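Local coordinates for pectinesterase 1 (Solanum lycopersicum, PDB 1XG2) that hydrolyses the methyl esters of pectin in the plant cell wall, releasing methanol, and is held here by a specific inhibitor protein, at the interface of chains A and B. Residues are numbered along the deposited sequence; one frame, centred on the assembly and turned at random. Chains: chain A, Pectinesterase 1; chain B, Pectinesterase inhibitor.

Contact 1: the interface of chains A and B. Residues chain A 118-119, 140, 299; chain B 99-100, 103-104.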
# COMPACT_ATOMS: atom_id res chain seq x y z
N ASP A 118 -4.31 3.04 7.85
CA ASP A 118 -4.18 1.87 8.70
C ASP A 118 -5.54 1.41 9.20
O ASP A 118 -6.43 2.23 9.47
CB ASP A 118 -3.27 2.18 9.87
CG ASP A 118 -2.90 0.95 10.66
OD1 ASP A 118 -2.52 -0.06 10.05
OD2 ASP A 118 -2.94 0.92 11.90
N MET A 119 -5.68 0.09 9.35
CA MET A 119 -6.90 -0.58 9.78
C MET A 119 -8.10 -0.16 8.92
O MET A 119 -9.17 0.16 9.42
CB MET A 119 -7.15 -0.22 11.24
CG MET A 119 -6.00 -0.64 12.16
SD MET A 119 -6.35 -0.30 13.89
CE MET A 119 -5.89 1.44 13.89
N ARG A 140 -2.00 -1.20 7.28
CA ARG A 140 -2.71 -2.48 7.27
C ARG A 140 -4.10 -2.32 6.65
O ARG A 140 -4.88 -1.47 7.08
CB ARG A 140 -2.84 -3.06 8.68
CG ARG A 140 -1.53 -3.55 9.26
CD ARG A 140 -1.55 -3.79 10.76
NE ARG A 140 -1.76 -2.56 11.52
CZ ARG A 140 -1.52 -2.41 12.83
NH1 ARG A 140 -1.05 -3.40 13.58
NH2 ARG A 140 -1.73 -1.23 13.39
N GLN A 299 -2.77 -8.29 11.92
CA GLN A 299 -3.30 -8.26 13.29
C GLN A 299 -4.80 -8.00 13.30
O GLN A 299 -5.31 -7.22 14.12
CB GLN A 299 -2.57 -7.21 14.12
CG GLN A 299 -1.11 -7.56 14.35
CD GLN A 299 -0.25 -7.27 13.16
OE1 GLN A 299 -0.30 -6.16 12.64
NE2 GLN A 299 0.54 -8.24 12.72
N ASN B 99 3.99 -4.55 16.75
CA ASN B 99 3.48 -4.82 15.40
C ASN B 99 3.05 -3.51 14.75
O ASN B 99 3.45 -3.23 13.62
CB ASN B 99 2.35 -5.84 15.42
CG ASN B 99 2.84 -7.24 15.73
OD1 ASN B 99 3.91 -7.64 15.28
ND2 ASN B 99 2.05 -8.00 16.51
N SER B 100 2.32 -2.67 15.48
CA SER B 100 1.93 -1.37 14.94
C SER B 100 3.14 -0.48 14.74
O SER B 100 3.20 0.26 13.77
CB SER B 100 0.89 -0.68 15.83
OG SER B 100 -0.32 -1.41 15.85
N ILE B 103 4.70 -1.40 11.35
CA ILE B 103 3.85 -0.92 10.27
C ILE B 103 3.97 0.60 10.05
O ILE B 103 4.09 1.06 8.91
CB ILE B 103 2.38 -1.30 10.56
CG1 ILE B 103 2.20 -2.82 10.57
CG2 ILE B 103 1.43 -0.62 9.56
CD1 ILE B 103 2.46 -3.50 9.27
N TYR B 104 3.96 1.38 11.13
CA TYR B 104 4.00 2.82 11.00
C TYR B 104 5.40 3.30 10.60
O TYR B 104 5.51 4.22 9.79
CB TYR B 104 3.50 3.54 12.25
CG TYR B 104 1.99 3.56 12.33
CD1 TYR B 104 1.28 2.37 12.44
CD2 TYR B 104 1.27 4.75 12.26
CE1 TYR B 104 -0.10 2.36 12.52
CE2 TYR B 104 -0.15 4.74 12.34
CZ TYR B 104 -0.81 3.53 12.48
OH TYR B 104 -2.19 3.46 12.55
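A:Gln299 and B:Asn99 lay their side-chain amides against each other, stacked with their planes 19° apart, and the CD carbon of A:Gln299 comes within 3.7 Å of B:Asn99 CB. The same glutamine steadies its neighbour A:Arg140, since its amide oxygen OE1 accepts a nearly straight bond from NH1, in the guanidinium plane. A:Arg140 is thus an example of an interface arginine held by residues of its own chain while it also meets the partner. Along another edge NE and NH2 grip A:Asp118 side-on, one nitrogen to each carboxylate oxygen on its syn lone pair, with A:Arg140 NH2 forming a salt bridge to OD2 at 2.9 Å. A bend at chi3 (-65°) turns the guanidinium towards this acid. With its rotation fixed, the group presents A:Arg140 NH2 to the hydroxyl OG of B:Ser100 at 2.8 Å, the serine oxygen lying 16° out of the guanidinium plane; a weak bond from NH1 reaches the same oxygen. A:Arg140 CD packs on B:Ile103 CG1 at 3.9 Å. The phenol OH of B:Tyr104 donates to A:Asp118 OD2 at 2.7 Å from above the carboxylate plane, its ring nearly perpendicular to the acid. Two chains therefore share one oxygen, whose negative charge is probably eased by both donors. In this part of the enzyme-inhibitor interface, early turns of inhibitor helix 98-118 dock, probably as an anchor, on strand 140-144 of the esterase beta-helix and the loops holding A:Asp118 and A:Gln299.

Contact 2: the interface of chains A and B. Residues chain A 80, 135, 137, 223; chain B 74, 78, 114, 117.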
# COMPACT_ATOMS: atom_id res chain seq x y z
N PHE A 80 1.23 8.50 -7.54
CA PHE A 80 0.66 8.71 -6.21
C PHE A 80 -0.54 9.65 -6.26
O PHE A 80 -1.55 9.39 -5.62
CB PHE A 80 1.77 9.25 -5.28
CG PHE A 80 1.34 9.46 -3.85
CD1 PHE A 80 0.93 10.70 -3.40
CD2 PHE A 80 1.41 8.42 -2.93
CE1 PHE A 80 0.56 10.90 -2.07
CE2 PHE A 80 1.05 8.60 -1.60
CZ PHE A 80 0.62 9.85 -1.17
N TYR A 135 -3.51 1.04 -5.63
CA TYR A 135 -2.30 1.40 -4.91
C TYR A 135 -2.54 1.18 -3.42
O TYR A 135 -2.94 2.10 -2.70
CB TYR A 135 -1.98 2.88 -5.19
CG TYR A 135 -0.54 3.33 -4.99
CD1 TYR A 135 0.40 2.55 -4.33
CD2 TYR A 135 -0.12 4.56 -5.50
CE1 TYR A 135 1.71 2.98 -4.18
CE2 TYR A 135 1.17 4.99 -5.36
CZ TYR A 135 2.09 4.22 -4.70
OH TYR A 135 3.37 4.69 -4.58
N HIS A 137 -0.87 1.26 -0.71
CA HIS A 137 0.39 1.99 -0.54
C HIS A 137 1.15 1.57 0.72
O HIS A 137 2.33 1.23 0.68
CB HIS A 137 0.11 3.50 -0.54
CG HIS A 137 1.33 4.34 -0.34
ND1 HIS A 137 1.97 4.45 0.87
CD2 HIS A 137 2.01 5.13 -1.20
CE1 HIS A 137 3.02 5.24 0.74
NE2 HIS A 137 3.07 5.67 -0.51
N TRP A 223 8.70 -5.42 -8.11
CA TRP A 223 8.93 -3.99 -8.26
C TRP A 223 10.12 -3.60 -7.40
O TRP A 223 10.98 -2.82 -7.84
CB TRP A 223 7.67 -3.21 -7.84
CG TRP A 223 7.73 -1.71 -7.88
CD1 TRP A 223 8.58 -0.94 -8.61
CD2 TRP A 223 6.88 -0.80 -7.17
NE1 TRP A 223 8.32 0.39 -8.39
CE2 TRP A 223 7.27 0.50 -7.51
CE3 TRP A 223 5.83 -0.96 -6.26
CZ2 TRP A 223 6.66 1.64 -6.98
CZ3 TRP A 223 5.21 0.16 -5.73
CH2 TRP A 223 5.63 1.45 -6.09
N THR B 74 3.82 15.81 -4.42
CA THR B 74 3.70 14.40 -4.03
C THR B 74 4.67 14.11 -2.88
O THR B 74 4.31 13.50 -1.87
CB THR B 74 3.98 13.52 -5.25
OG1 THR B 74 2.88 13.60 -6.17
CG2 THR B 74 4.08 12.04 -4.89
N ASN B 78 3.70 12.96 1.02
CA ASN B 78 4.31 11.77 1.59
C ASN B 78 5.09 12.05 2.86
O ASN B 78 5.01 11.29 3.82
CB ASN B 78 5.21 11.09 0.56
CG ASN B 78 4.43 10.19 -0.36
OD1 ASN B 78 4.20 9.01 -0.06
ND2 ASN B 78 4.04 10.72 -1.50
N THR B 114 8.51 6.85 -1.89
CA THR B 114 7.49 7.28 -2.84
C THR B 114 7.92 8.60 -3.50
O THR B 114 7.68 8.81 -4.68
CB THR B 114 6.16 7.45 -2.13
OG1 THR B 114 5.74 6.18 -1.58
CG2 THR B 114 5.07 7.83 -3.11
N ASP B 117 10.43 7.36 -6.05
CA ASP B 117 9.73 6.75 -7.18
C ASP B 117 9.05 7.78 -8.10
O ASP B 117 8.86 7.50 -9.27
CB ASP B 117 8.65 5.80 -6.72
CG ASP B 117 9.17 4.57 -6.00
OD1 ASP B 117 10.34 4.17 -6.15
OD2 ASP B 117 8.43 3.94 -5.24
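The ring of A:Phe80 lies under B:Asn78 and between the methyls of B:Thr74 and B:Thr114, the apolar centre of this patch. The methyl CG2 of B:Thr74 lies 3.6 Å from A:Phe80 CB, the two side chains passing in opposite directions. From helix 98-118, the methyl CG2 of B:Thr114 reaches the other flank of the phenylalanine, 3.7 Å from A:Phe80 CD2. Above the middle of the ring sits an amide: ND2 of B:Asn78 stands 3.4 Å over the plane of A:Phe80, with the amide inclined 50° to the ring. That amide is held from within its own helix, because B:Asn78 ND2 donates to the backbone oxygen O of B:Thr74 at 2.8 Å, almost straight. An aromatic face can thus receive a polar group whose hydrogen-bonding needs are partly met elsewhere. Replacing A:Phe80 with an alanine would probably take away the surface beneath B:Asn78 and leave a gap beside the methyls of B:Thr74 and B:Thr114.

Further out, B:Thr114 divides its two branches between apolar and polar partners. Its hydroxyl lies beside the backbone N (chi1 -62°), facing A:His137, while its methyl turns to the phenylalanine. B:Thr114 OG1 and the imidazole NE2 of A:His137 form a hydrogen bond of 2.9 Å, somewhat bent, and the coordinates do not tell which of the two gives the proton. The phenol oxygen OH of A:Tyr135 approaches B:Thr114 CG2 at 3.9 Å. At the polar rim, the carboxylate OD2 of B:Asp117 comes to 3.4 Å from CZ2, in the six-membered ring of the A:Trp223 indole, with the acid and indole planes 39° apart.

A:Trp223 is a likely substrate-binding residue, and the patch lies beside the catalytic aspartates in the pectin-binding cleft. The partner inhibits the esterase, and it probably does so by occupying ground that pectin needs.

About 18 Å separates the centres of contact 1 and contact 2, yet one inhibitor helix, 98-118, serves both: its early turns enter contact 1 and its late turns contact 2, where helix 66-95 joins it. On the esterase, the two draw on different residues, from strands, loops and a 3-10 helix. Contact 2 is centred about 8 Å from A:Asp132, the proton donor, and about 12 Å from A:Asp153, the nucleophile; the centre of contact 1 lies about 22 Å from A:Asp132 and from A:Asp153. A division of labour is plausible, with contact 1 anchoring the helix bundle at a distance while contact 2 obstructs the cleft.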